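Local coordinates for phosphate binding protein (Planctomyces limnophilus, PDB 4JWO) that probably binds phosphate as the PstS-type component of a system that transports it across the cytoplasmic membrane, at residues I59-S69 against E88-T98; F102-I110 against E126-Y134. All coordinates share one frame; numbering follows the deposited sequence.

In the fold
Both contacts lie in the same half of this phosphate-binding-protein fold, on the same side of the chain's centre, with their own centres about 16 Å apart. Interaction 1 comes first along the chain and pairs the parallel strands 61-67 and 89-93, the two strands of a beta-alpha-beta unit, joined through helix 72-85. The chain then runs from strand 89-93 into helix 98-106, whose C-terminal end meets the end of helix 121-129 in interaction 2. The two contacts touch where Asp66 packs against Lys104 and Ile110. Sheet edge, helix ends and the sulfate site at the loop after strand 61-67 and the start of helix 98-106 are thus parts of one continuous lobe.

Interaction 1 of 2, residues I59-S69 against E88-T98; sequences ISGTIAVDGSS and EVKLTVAMSGT. With SO4 (sulfate ion), chain B.
Asp66 and Ser96 close the C-terminal end of a parallel strand pair, joined through helix 72-85 in a beta-alpha-beta unit. From Gly61 to Ala94 six backbone bonds alternate between the strands; Val65 N gives its hydrogen to Thr92 O at 2.8 Å. Beyond them the side chain of Asp66 takes over. CB packs against Ile110, and CG stands anti to the backbone N (chi1 -158°), which swings the carboxylate across to the 88-98 segment, beside the methyl of Ala94. OD1 receives Ser96 N on its syn lone pair at 2.7 Å and Gly67 N on its anti side, 25° out of the carboxylate plane, while OD2 accepts from Ser96 OG, again on a syn lone pair, at 2.7 Å. Ser96 therefore grips both oxygens, fixing the carboxylate's rotation. With an alanine here, the Ser96 amide and hydroxyl and the Gly67 amide would probably lose this acceptor, and the turn before helix 98-106 would be freer to shift. Gly67, at phi 129°, suits its place because a side chain would jam against the preceding carbonyl.

Leu91 CD1 lies against Ile63 CB at 3.5 Å, and Ile59 CG2 presses on Val89 CG2. On the face that carries Thr62, Ala64 and Thr92, Thr92 OG1 shares a water with the backbone Val65 O. Farther on, O2 of the sulfate, probably from the crystallisation liquor, accepts from Thr98 OG1 at 2.6 Å; the amides of Ser69 and Thr98 also donate to the ion, consistent with a phosphate site. The hydroxyl of Ser116 also bonds to the sulfate, and Asp201 holds the hydroxyl of Ser69. Helix 72-85 packs on Val65, Leu91 and Val93, helix 298-308 reaches Ile59 and Ile63, and strand 112-115 pairs with the other edge of strand 61-67.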
ATOM      1  N   ILE A  59      30.299   8.991   0.644  1.00 76.46           N
ATOM      2  CA  ILE A  59      29.396   7.851   0.512  1.00 67.60           C
ATOM      3  C   ILE A  59      29.301   7.428  -0.959  1.00 69.01           C
ATOM      4  O   ILE A  59      29.118   8.273  -1.837  1.00 73.45           O
ATOM      5  CB  ILE A  59      27.988   8.190   1.060  1.00 69.46           C
ATOM      6  CG1 ILE A  59      28.003   8.233   2.589  1.00 69.38           C
ATOM      7  CG2 ILE A  59      26.973   7.172   0.601  1.00 70.01           C
ATOM      8  CD1 ILE A  59      28.443   6.933   3.238  1.00 66.63           C
ATOM      9  N   SER A  60      29.429   6.129  -1.233  1.00 63.80           N
ATOM     10  CA  SER A  60      29.432   5.647  -2.616  1.00 65.45           C
ATOM     11  C   SER A  60      28.989   4.192  -2.786  1.00 62.56           C
ATOM     12  O   SER A  60      28.926   3.432  -1.821  1.00 64.89           O
ATOM     13  CB  SER A  60      30.825   5.813  -3.222  1.00 68.22           C
ATOM     14  OG  SER A  60      31.723   4.859  -2.680  1.00 70.10           O
ATOM     15  N   GLY A  61      28.697   3.815  -4.028  1.00 61.20           N
ATOM     16  CA  GLY A  61      28.367   2.438  -4.351  1.00 64.07           C
ATOM     17  C   GLY A  61      26.997   2.233  -4.971  1.00 59.27           C
ATOM     18  O   GLY A  61      26.233   3.181  -5.161  1.00 66.81           O
ATOM     19  N   THR A  62      26.689   0.980  -5.288  1.00 56.88           N
ATOM     20  CA  THR A  62      25.400   0.623  -5.864  1.00 55.89           C
ATOM     21  C   THR A  62      24.522  -0.064  -4.827  1.00 49.59           C
ATOM     22  O   THR A  62      24.978  -0.954  -4.108  1.00 49.81           O
ATOM     23  CB  THR A  62      25.569  -0.321  -7.069  1.00 63.02           C
ATOM     24  OG1 THR A  62      26.482   0.261  -8.006  1.00 66.77           O
ATOM     25  CG2 THR A  62      24.230  -0.571  -7.754  1.00 59.76           C
ATOM     26  N   ILE A  63      23.264   0.364  -4.752  1.00 46.65           N
ATOM     27  CA  ILE A  63      22.269  -0.281  -3.907  1.00 43.83           C
ATOM     28  C   ILE A  63      21.177  -0.848  -4.806  1.00 41.98           C
ATOM     29  O   ILE A  63      20.536  -0.109  -5.552  1.00 43.32           O
ATOM     30  CB  ILE A  63      21.645   0.717  -2.916  1.00 42.21           C
ATOM     31  CG1 ILE A  63      22.733   1.498  -2.180  1.00 44.45           C
ATOM     32  CG2 ILE A  63      20.745   0.000  -1.913  1.00 39.72           C
ATOM     33  CD1 ILE A  63      22.199   2.659  -1.367  1.00 48.16           C
ATOM     34  N   ALA A  64      20.984  -2.161  -4.755  1.00 41.47           N
ATOM     35  CA  ALA A  64      19.925  -2.803  -5.526  1.00 39.88           C
ATOM     36  C   ALA A  64      18.667  -2.924  -4.677  1.00 37.58           C
ATOM     37  O   ALA A  64      18.650  -3.683  -3.708  1.00 37.49           O
ATOM     38  CB  ALA A  64      20.376  -4.177  -6.001  1.00 41.23           C
ATOM     39  N   VAL A  65      17.621  -2.179  -5.045  1.00 35.29           N
ATOM     40  CA  VAL A  65      16.337  -2.207  -4.340  1.00 34.88           C
ATOM     41  C   VAL A  65      15.299  -2.894  -5.223  1.00 38.06           C
ATOM     42  O   VAL A  65      15.287  -2.697  -6.437  1.00 33.42           O
ATOM     43  CB  VAL A  65      15.841  -0.774  -4.014  1.00 31.63           C
ATOM     44  CG1 VAL A  65      14.561  -0.814  -3.168  1.00 29.15           C
ATOM     45  CG2 VAL A  65      16.919   0.004  -3.289  1.00 33.21           C
ATOM     46  N   ASP A  66      14.434  -3.702  -4.620  1.00 30.09           N
ATOM     47  CA  ASP A  66      13.378  -4.379  -5.361  1.00 29.15           C
ATOM     48  C   ASP A  66      12.182  -4.437  -4.438  1.00 29.85           C
ATOM     49  O   ASP A  66      12.219  -3.865  -3.352  1.00 26.38           O
ATOM     50  CB  ASP A  66      13.835  -5.789  -5.760  1.00 30.75           C
ATOM     51  CG  ASP A  66      13.060  -6.347  -6.939  1.00 33.79           C
ATOM     52  OD1 ASP A  66      11.911  -5.917  -7.156  1.00 29.74           O
ATOM     53  OD2 ASP A  66      13.604  -7.225  -7.645  1.00 38.98           O
ATOM     54  N   GLY A  67      11.119  -5.109  -4.861  1.00 27.02           N
ATOM     55  CA  GLY A  67       9.994  -5.327  -3.980  1.00 28.12           C
ATOM     56  C   GLY A  67       8.646  -4.940  -4.549  1.00 25.40           C
ATOM     57  O   GLY A  67       8.443  -4.920  -5.768  1.00 24.76           O
ATOM     58  N   SER A  68       7.742  -4.630  -3.623  1.00 23.78           N
ATOM     59  CA  SER A  68       6.334  -4.324  -3.848  1.00 26.16           C
ATOM     60  C   SER A  68       6.087  -3.139  -4.782  1.00 23.32           C
ATOM     61  O   SER A  68       6.815  -2.148  -4.749  1.00 20.59           O
ATOM     62  CB  SER A  68       5.713  -4.007  -2.482  1.00 24.65           C
ATOM     63  OG  SER A  68       4.380  -3.568  -2.579  1.00 31.99           O
ATOM     64  N   SER A  69       5.047  -3.233  -5.609  1.00 19.25           N
ATOM     65  CA  SER A  69       4.593  -2.073  -6.363  1.00 18.80           C
ATOM     66  C   SER A  69       4.129  -0.963  -5.420  1.00 17.77           C
ATOM     67  O   SER A  69       4.165   0.216  -5.786  1.00 18.69           O
ATOM     68  CB  SER A  69       3.465  -2.457  -7.321  1.00 21.97           C
ATOM     69  OG  SER A  69       2.315  -2.836  -6.571  1.00 19.61           O
ATOM     70  N   GLU A  88      27.529   9.881  -5.664  1.00 65.23           N
ATOM     71  CA  GLU A  88      28.361   8.710  -5.940  1.00 66.85           C
ATOM     72  C   GLU A  88      27.660   7.408  -5.572  1.00 68.11           C
ATOM     73  O   GLU A  88      28.274   6.338  -5.568  1.00 64.96           O
ATOM     74  CB  GLU A  88      29.698   8.816  -5.209  1.00 70.75           C
ATOM     75  CG  GLU A  88      30.568   9.945  -5.723  1.00 75.63           C
ATOM     76  CD  GLU A  88      31.492  10.496  -4.660  1.00 86.22           C
ATOM     77  OE1 GLU A  88      31.150  11.543  -4.068  1.00 90.44           O
ATOM     78  OE2 GLU A  88      32.558   9.888  -4.417  1.00 87.45           O
ATOM     79  N   VAL A  89      26.371   7.512  -5.267  1.00 59.14           N
ATOM     80  CA  VAL A  89      25.543   6.350  -4.987  1.00 60.32           C
ATOM     81  C   VAL A  89      24.560   6.140  -6.128  1.00 56.37           C
ATOM     82  O   VAL A  89      23.830   7.058  -6.507  1.00 58.14           O
ATOM     83  CB  VAL A  89      24.748   6.532  -3.689  1.00 60.25           C
ATOM     84  CG1 VAL A  89      24.116   5.216  -3.268  1.00 56.79           C
ATOM     85  CG2 VAL A  89      25.656   7.044  -2.606  1.00 64.99           C
ATOM     86  N   LYS A  90      24.549   4.932  -6.683  1.00 56.64           N
ATOM     87  CA  LYS A  90      23.578   4.593  -7.717  1.00 57.36           C
ATOM     88  C   LYS A  90      22.533   3.638  -7.162  1.00 51.07           C
ATOM     89  O   LYS A  90      22.862   2.562  -6.660  1.00 54.15           O
ATOM     90  CB  LYS A  90      24.260   3.978  -8.944  1.00 56.99           C
ATOM     91  CG  LYS A  90      23.316   3.755 -10.127  1.00 63.58           C
ATOM     92  CD  LYS A  90      24.072   3.279 -11.372  1.00 73.10           C
ATOM     93  CE  LYS A  90      24.523   1.822 -11.254  1.00 75.57           C
ATOM     94  NZ  LYS A  90      23.616   0.872 -11.972  1.00 72.67           N
ATOM     95  N   LEU A  91      21.273   4.052  -7.244  1.00 48.10           N
ATOM     96  CA  LEU A  91      20.153   3.231  -6.811  1.00 47.34           C
ATOM     97  C   LEU A  91      19.456   2.659  -8.036  1.00 49.71           C
ATOM     98  O   LEU A  91      19.073   3.399  -8.941  1.00 50.73           O
ATOM     99  CB  LEU A  91      19.144   4.067  -6.017  1.00 54.22           C
ATOM    100  CG  LEU A  91      19.362   4.435  -4.545  1.00 52.22           C
ATOM    101  CD1 LEU A  91      19.264   3.214  -3.665  1.00 52.82           C
ATOM    102  CD2 LEU A  91      20.677   5.147  -4.322  1.00 56.95           C
ATOM    103  N   THR A  92      19.310   1.339  -8.075  1.00 41.47           N
ATOM    104  CA  THR A  92      18.433   0.713  -9.055  1.00 39.89           C
ATOM    105  C   THR A  92      17.209   0.214  -8.306  1.00 40.80           C
ATOM    106  O   THR A  92      17.333  -0.513  -7.320  1.00 41.35           O
ATOM    107  CB  THR A  92      19.113  -0.454  -9.796  1.00 44.24           C
ATOM    108  OG1 THR A  92      19.487  -1.472  -8.860  1.00 45.60           O
ATOM    109  CG2 THR A  92      20.352   0.033 -10.527  1.00 44.85           C
ATOM    110  N   VAL A  93      16.030   0.619  -8.759  1.00 35.59           N
ATOM    111  CA  VAL A  93      14.804   0.227  -8.080  1.00 32.54           C
ATOM    112  C   VAL A  93      13.946  -0.614  -9.008  1.00 31.81           C
ATOM    113  O   VAL A  93      13.503  -0.140 -10.056  1.00 31.98           O
ATOM    114  CB  VAL A  93      13.987   1.447  -7.593  1.00 36.79           C
ATOM    115  CG1 VAL A  93      12.819   0.988  -6.746  1.00 28.55           C
ATOM    116  CG2 VAL A  93      14.861   2.393  -6.795  1.00 32.16           C
ATOM    117  N   ALA A  94      13.712  -1.861  -8.614  1.00 31.19           N
ATOM    118  CA  ALA A  94      12.909  -2.772  -9.412  1.00 32.64           C
ATOM    119  C   ALA A  94      11.596  -3.029  -8.706  1.00 28.40           C
ATOM    120  O   ALA A  94      11.395  -2.604  -7.567  1.00 27.88           O
ATOM    121  CB  ALA A  94      13.649  -4.075  -9.634  1.00 34.19           C
HETATM  122  N   MSE A  95      10.713  -3.765  -9.371  1.00 30.44           N
HETATM  123  CA  MSE A  95       9.367  -3.960  -8.862  1.00 26.28           C
HETATM  124  C   MSE A  95       8.881  -5.386  -9.075  1.00 31.76           C
HETATM  125  O   MSE A  95       7.865  -5.611  -9.729  1.00 33.63           O
HETATM  126  CB  MSE A  95       8.430  -2.979  -9.565  1.00 31.57           C
HETATM  127  CG  MSE A  95       7.196  -2.654  -8.780  1.00 28.42           C
HETATM  128 SE   MSE A  95       6.103  -1.430  -9.833  0.66 24.49          SE
HETATM  129  CE  MSE A  95       5.459  -2.724 -11.100  1.00 34.68           C
ATOM    130  N   SER A  96       9.615  -6.344  -8.520  1.00 30.98           N
ATOM    131  CA  SER A  96       9.314  -7.760  -8.711  1.00 32.04           C
ATOM    132  C   SER A  96       8.097  -8.237  -7.927  1.00 34.01           C
ATOM    133  O   SER A  96       7.607  -9.344  -8.151  1.00 34.01           O
ATOM    134  CB  SER A  96      10.528  -8.612  -8.334  1.00 31.06           C
ATOM    135  OG  SER A  96      11.623  -8.274  -9.158  1.00 36.21           O
ATOM    136  N   GLY A  97       7.617  -7.403  -7.010  1.00 29.96           N
ATOM    137  CA  GLY A  97       6.522  -7.767  -6.127  1.00 27.48           C
ATOM    138  C   GLY A  97       7.066  -8.084  -4.747  1.00 24.69           C
ATOM    139  O   GLY A  97       8.276  -8.184  -4.570  1.00 27.39           O
ATOM    140  N   THR A  98       6.190  -8.241  -3.765  1.00 22.71           N
ATOM    141  CA  THR A  98       6.657  -8.565  -2.420  1.00 22.93           C
ATOM    142  C   THR A  98       7.309  -9.936  -2.412  1.00 27.90           C
ATOM    143  O   THR A  98       8.441 -10.085  -1.961  1.00 27.31           O
ATOM    144  CB  THR A  98       5.530  -8.523  -1.380  1.00 23.67           C
ATOM    145  OG1 THR A  98       5.071  -7.172  -1.220  1.00 22.90           O
ATOM    146  CG2 THR A  98       6.039  -9.021  -0.044  1.00 26.66           C
TER
HETATM  147  S   SO4 B 401       2.749  -6.682  -3.940  1.00 45.02           S
HETATM  148  O1  SO4 B 401       1.360  -6.354  -4.240  1.00 41.94           O
HETATM  149  O2  SO4 B 401       3.109  -6.253  -2.596  1.00 49.46           O
HETATM  150  O3  SO4 B 401       2.902  -8.124  -4.022  1.00 33.74           O
HETATM  151  O4  SO4 B 401       3.611  -5.995  -4.909  1.00 41.77           O
HETATM  152  O   HOH W   1      17.238  -3.218  -8.291  1.00 41.12           O
HETATM  153  O   HOH W   2       9.609  -1.785  -5.269  1.00 23.06           O

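Interaction 2 of 2, residues F102-I110 against E126-Y134; sequences FKKFIAEEI and ECKAKGIDY
Ile106 and Cys127 bring the ends of two helices together, their CA atoms 5.7 Å apart, and each helix finishes in a Schellman motif. In the second, Gly131 has a positive phi (76°), a conformation that favours glycine, and Ile132 N turns back to Cys127 O; Glu108 takes the positive phi in the first. The turns bring apolar side chains from both helix ends into one cluster.

Ile106 suits this place because its branches serve different neighbours. CG1 rests on Cys127 SG at 3.8 Å, CD1 meets CB and OE1 of Glu126, and CG2 lies against the aliphatic CD of Lys130, whose chain crosses it at about a right angle. Phe105 holds CG anti to its backbone N (chi1 -167°), which carries the ring toward the second helix end. There Cys127 SG approaches the ring's edge, 5.2 Å from the centroid, and Tyr134 CB meets the edge at CE2. Ile132 CD1 reaches Ile106 O at 3.6 Å and also touches Glu108 CG, while strand 283-291 adds Thr291 beside Phe105 and Ile132.

On the exposed side the charged ends of Glu108 and Lys130 stay apart, OE1 to NZ 5.7 Å, and water bridges them: one molecule donates to Ile106 O and Glu108 OE1 and accepts from Lys130 NZ at 3.2 Å.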
ATOM      1  N   PHE A 102      11.217 -10.882  -2.274  1.00 32.97           N
ATOM      2  CA  PHE A 102      11.766 -11.779  -1.263  1.00 30.85           C
ATOM      3  C   PHE A 102      12.514 -12.953  -1.900  1.00 33.22           C
ATOM      4  O   PHE A 102      13.478 -13.465  -1.326  1.00 34.89           O
ATOM      5  CB  PHE A 102      10.667 -12.295  -0.326  1.00 30.05           C
ATOM      6  CG  PHE A 102      10.381 -11.390   0.847  1.00 32.57           C
ATOM      7  CD1 PHE A 102      11.386 -11.037   1.738  1.00 35.74           C
ATOM      8  CD2 PHE A 102       9.099 -10.927   1.076  1.00 26.76           C
ATOM      9  CE1 PHE A 102      11.108 -10.214   2.833  1.00 31.92           C
ATOM     10  CE2 PHE A 102       8.817 -10.105   2.170  1.00 31.00           C
ATOM     11  CZ  PHE A 102       9.826  -9.753   3.041  1.00 33.63           C
ATOM     12  N   LYS A 103      12.068 -13.385  -3.080  1.00 33.62           N
ATOM     13  CA  LYS A 103      12.714 -14.495  -3.786  1.00 36.04           C
ATOM     14  C   LYS A 103      14.129 -14.118  -4.198  1.00 37.43           C
ATOM     15  O   LYS A 103      15.047 -14.930  -4.116  1.00 39.61           O
ATOM     16  CB  LYS A 103      11.906 -14.911  -5.024  1.00 39.38           C
ATOM     17  CG  LYS A 103      10.691 -15.801  -4.745  1.00 51.78           C
ATOM     18  CD  LYS A 103       9.874 -16.049  -6.016  1.00 57.12           C
ATOM     19  CE  LYS A 103       8.780 -17.094  -5.799  1.00 59.85           C
ATOM     20  NZ  LYS A 103       7.994 -17.347  -7.051  1.00 62.94           N
ATOM     21  N   LYS A 104      14.296 -12.883  -4.658  1.00 36.38           N
ATOM     22  CA  LYS A 104      15.612 -12.371  -5.012  1.00 37.78           C
ATOM     23  C   LYS A 104      16.429 -12.056  -3.769  1.00 38.04           C
ATOM     24  O   LYS A 104      17.651 -12.152  -3.775  1.00 39.98           O
ATOM     25  CB  LYS A 104      15.490 -11.127  -5.895  1.00 38.30           C
ATOM     26  CG  LYS A 104      14.770 -11.361  -7.213  1.00 44.87           C
ATOM     27  CD  LYS A 104      15.279 -10.407  -8.287  1.00 56.91           C
ATOM     28  CE  LYS A 104      14.492 -10.540  -9.581  1.00 59.67           C
ATOM     29  NZ  LYS A 104      15.042  -9.666 -10.658  1.00 72.46           N
ATOM     30  N   PHE A 105      15.735 -11.666  -2.707  1.00 36.22           N
ATOM     31  CA  PHE A 105      16.349 -11.396  -1.416  1.00 36.39           C
ATOM     32  C   PHE A 105      16.979 -12.672  -0.882  1.00 38.45           C
ATOM     33  O   PHE A 105      18.126 -12.677  -0.448  1.00 40.06           O
ATOM     34  CB  PHE A 105      15.266 -10.910  -0.454  1.00 34.13           C
ATOM     35  CG  PHE A 105      15.789 -10.307   0.826  1.00 35.44           C
ATOM     36  CD1 PHE A 105      16.431  -9.078   0.824  1.00 33.94           C
ATOM     37  CD2 PHE A 105      15.599 -10.953   2.039  1.00 35.49           C
ATOM     38  CE1 PHE A 105      16.883  -8.508   2.010  1.00 35.48           C
ATOM     39  CE2 PHE A 105      16.049 -10.389   3.230  1.00 38.07           C
ATOM     40  CZ  PHE A 105      16.692  -9.164   3.214  1.00 35.47           C
ATOM     41  N   ILE A 106      16.213 -13.756  -0.929  1.00 38.60           N
ATOM     42  CA  ILE A 106      16.680 -15.064  -0.472  1.00 40.76           C
ATOM     43  C   ILE A 106      17.806 -15.582  -1.372  1.00 43.28           C
ATOM     44  O   ILE A 106      18.755 -16.205  -0.892  1.00 45.39           O
ATOM     45  CB  ILE A 106      15.513 -16.083  -0.405  1.00 40.58           C
ATOM     46  CG1 ILE A 106      14.571 -15.723   0.745  1.00 39.54           C
ATOM     47  CG2 ILE A 106      16.027 -17.507  -0.232  1.00 43.31           C
ATOM     48  CD1 ILE A 106      13.167 -16.283   0.592  1.00 37.89           C
ATOM     49  N   ALA A 107      17.708 -15.305  -2.670  1.00 43.21           N
ATOM     50  CA  ALA A 107      18.748 -15.697  -3.622  1.00 45.67           C
ATOM     51  C   ALA A 107      19.968 -14.771  -3.559  1.00 46.44           C
ATOM     52  O   ALA A 107      20.947 -14.972  -4.287  1.00 48.67           O
ATOM     53  CB  ALA A 107      18.185 -15.749  -5.039  1.00 45.54           C
ATOM     54  N   GLU A 108      19.893 -13.764  -2.690  1.00 44.79           N
ATOM     55  CA  GLU A 108      20.985 -12.817  -2.449  1.00 45.57           C
ATOM     56  C   GLU A 108      21.401 -12.049  -3.699  1.00 46.14           C
ATOM     57  O   GLU A 108      22.588 -11.834  -3.943  1.00 50.39           O
ATOM     58  CB  GLU A 108      22.188 -13.521  -1.816  1.00 48.19           C
ATOM     59  CG  GLU A 108      21.874 -14.116  -0.450  1.00 51.92           C
ATOM     60  CD  GLU A 108      23.111 -14.579   0.291  1.00 58.52           C
ATOM     61  OE1 GLU A 108      23.622 -15.677  -0.020  1.00 60.64           O
ATOM     62  OE2 GLU A 108      23.572 -13.838   1.186  1.00 60.06           O
ATOM     63  N   GLU A 109      20.410 -11.626  -4.475  1.00 44.38           N
ATOM     64  CA  GLU A 109      20.654 -10.914  -5.722  1.00 44.91           C
ATOM     65  C   GLU A 109      20.300  -9.430  -5.609  1.00 45.39           C
ATOM     66  O   GLU A 109      20.452  -8.676  -6.571  1.00 44.27           O
ATOM     67  CB  GLU A 109      19.880 -11.581  -6.867  1.00 44.82           C
ATOM     68  CG  GLU A 109      20.366 -12.999  -7.183  1.00 47.20           C
ATOM     69  CD  GLU A 109      19.332 -13.840  -7.917  1.00 46.81           C
ATOM     70  OE1 GLU A 109      18.152 -13.421  -7.989  1.00 55.44           O
ATOM     71  OE2 GLU A 109      19.702 -14.932  -8.405  1.00 50.18           O
ATOM     72  N   ILE A 110      19.829  -9.023  -4.430  1.00 41.33           N
ATOM     73  CA  ILE A 110      19.506  -7.622  -4.139  1.00 39.78           C
ATOM     74  C   ILE A 110      19.923  -7.230  -2.708  1.00 44.03           C
ATOM     75  O   ILE A 110      20.249  -8.093  -1.895  1.00 42.82           O
ATOM     76  CB  ILE A 110      17.997  -7.321  -4.328  1.00 41.62           C
ATOM     77  CG1 ILE A 110      17.149  -8.200  -3.408  1.00 35.79           C
ATOM     78  CG2 ILE A 110      17.579  -7.503  -5.790  1.00 45.89           C
ATOM     79  CD1 ILE A 110      15.664  -7.880  -3.462  1.00 33.31           C
ATOM     80  N   GLU A 126      13.645 -19.658   5.035  1.00 44.00           N
ATOM     81  CA  GLU A 126      14.550 -19.735   3.885  1.00 44.99           C
ATOM     82  C   GLU A 126      15.718 -18.782   4.085  1.00 44.67           C
ATOM     83  O   GLU A 126      16.851 -19.084   3.719  1.00 46.57           O
ATOM     84  CB  GLU A 126      13.826 -19.426   2.564  1.00 43.62           C
ATOM     85  CG  GLU A 126      12.853 -20.505   2.109  1.00 44.62           C
ATOM     86  CD  GLU A 126      12.438 -20.367   0.650  1.00 44.05           C
ATOM     87  OE1 GLU A 126      13.248 -19.877  -0.168  1.00 44.21           O
ATOM     88  OE2 GLU A 126      11.299 -20.759   0.316  1.00 56.37           O
ATOM     89  N   CYS A 127      15.430 -17.626   4.677  1.00 42.47           N
ATOM     90  CA  CYS A 127      16.469 -16.660   5.006  1.00 42.31           C
ATOM     91  C   CYS A 127      17.440 -17.226   6.035  1.00 44.55           C
ATOM     92  O   CYS A 127      18.654 -17.223   5.820  1.00 46.20           O
ATOM     93  CB  CYS A 127      15.852 -15.356   5.517  1.00 39.70           C
ATOM     94  SG  CYS A 127      15.162 -14.329   4.202  1.00 37.35           S
ATOM     95  N   LYS A 128      16.903 -17.726   7.143  1.00 44.83           N
ATOM     96  CA  LYS A 128      17.735 -18.260   8.216  1.00 47.03           C
ATOM     97  C   LYS A 128      18.612 -19.404   7.723  1.00 49.98           C
ATOM     98  O   LYS A 128      19.778 -19.480   8.087  1.00 51.83           O
ATOM     99  CB  LYS A 128      16.893 -18.714   9.410  1.00 48.30           C
ATOM    100  CG  LYS A 128      16.294 -17.565  10.211  1.00 51.30           C
ATOM    101  CD  LYS A 128      15.880 -18.001  11.611  1.00 54.08           C
ATOM    102  CE  LYS A 128      17.089 -18.200  12.506  1.00 55.59           C
ATOM    103  NZ  LYS A 128      16.838 -17.706  13.889  1.00 55.57           N
ATOM    104  N   ALA A 129      18.048 -20.269   6.885  1.00 50.55           N
ATOM    105  CA  ALA A 129      18.784 -21.418   6.355  1.00 53.54           C
ATOM    106  C   ALA A 129      20.016 -20.984   5.572  1.00 54.33           C
ATOM    107  O   ALA A 129      20.984 -21.734   5.467  1.00 57.11           O
ATOM    108  CB  ALA A 129      17.880 -22.274   5.489  1.00 53.87           C
ATOM    109  N   LYS A 130      19.976 -19.771   5.027  1.00 52.09           N
ATOM    110  CA  LYS A 130      21.066 -19.270   4.192  1.00 53.61           C
ATOM    111  C   LYS A 130      21.984 -18.310   4.937  1.00 52.86           C
ATOM    112  O   LYS A 130      22.845 -17.675   4.338  1.00 53.35           O
ATOM    113  CB  LYS A 130      20.508 -18.594   2.936  1.00 54.63           C
ATOM    114  CG  LYS A 130      20.106 -19.565   1.842  1.00 64.17           C
ATOM    115  CD  LYS A 130      19.280 -18.873   0.775  1.00 61.71           C
ATOM    116  CE  LYS A 130      19.004 -19.797  -0.396  1.00 54.79           C
ATOM    117  NZ  LYS A 130      20.247 -20.199  -1.114  1.00 53.82           N
ATOM    118  N   GLY A 131      21.792 -18.201   6.244  1.00 52.49           N
ATOM    119  CA  GLY A 131      22.603 -17.313   7.050  1.00 52.64           C
ATOM    120  C   GLY A 131      22.219 -15.856   6.886  1.00 55.32           C
ATOM    121  O   GLY A 131      22.967 -14.963   7.280  1.00 52.79           O
ATOM    122  N   ILE A 132      21.046 -15.612   6.305  1.00 47.65           N
ATOM    123  CA  ILE A 132      20.586 -14.251   6.056  1.00 45.19           C
ATOM    124  C   ILE A 132      19.910 -13.689   7.305  1.00 55.31           C
ATOM    125  O   ILE A 132      18.882 -14.198   7.754  1.00 55.93           O
ATOM    126  CB  ILE A 132      19.617 -14.189   4.848  1.00 43.49           C
ATOM    127  CG1 ILE A 132      20.292 -14.739   3.588  1.00 45.30           C
ATOM    128  CG2 ILE A 132      19.151 -12.765   4.601  1.00 47.46           C
ATOM    129  CD1 ILE A 132      19.399 -14.694   2.358  1.00 45.66           C
ATOM    130  N   ASP A 133      20.500 -12.639   7.865  1.00 44.49           N
ATOM    131  CA  ASP A 133      19.990 -12.018   9.077  1.00 44.83           C
ATOM    132  C   ASP A 133      19.209 -10.755   8.725  1.00 45.40           C
ATOM    133  O   ASP A 133      19.748  -9.647   8.765  1.00 39.76           O
ATOM    134  CB  ASP A 133      21.156 -11.671   9.998  1.00 50.48           C
ATOM    135  CG  ASP A 133      20.722 -11.393  11.418  1.00 56.19           C
ATOM    136  OD1 ASP A 133      19.498 -11.330  11.680  1.00 52.82           O
ATOM    137  OD2 ASP A 133      21.616 -11.230  12.277  1.00 61.20           O
ATOM    138  N   TYR A 134      17.934 -10.927   8.383  1.00 35.19           N
ATOM    139  CA  TYR A 134      17.123  -9.819   7.894  1.00 30.86           C
ATOM    140  C   TYR A 134      16.796  -8.805   8.995  1.00 33.64           C
ATOM    141  O   TYR A 134      16.681  -9.160  10.167  1.00 35.58           O
ATOM    142  CB  TYR A 134      15.831 -10.349   7.257  1.00 31.33           C
ATOM    143  CG  TYR A 134      14.782 -10.847   8.238  1.00 37.92           C
ATOM    144  CD1 TYR A 134      13.881  -9.968   8.826  1.00 39.62           C
ATOM    145  CD2 TYR A 134      14.674 -12.192   8.548  1.00 47.71           C
ATOM    146  CE1 TYR A 134      12.922 -10.409   9.710  1.00 49.65           C
ATOM    147  CE2 TYR A 134      13.706 -12.645   9.433  1.00 49.70           C
ATOM    148  CZ  TYR A 134      12.836 -11.747  10.009  1.00 54.50           C
ATOM    149  OH  TYR A 134      11.874 -12.184  10.891  1.00 61.39           O
TER
HETATM  150  O   HOH W   3      21.265 -17.228  -1.565  1.00 40.98           O
HETATM  151  O   HOH W   4      23.717 -18.121   1.716  1.00 31.88           O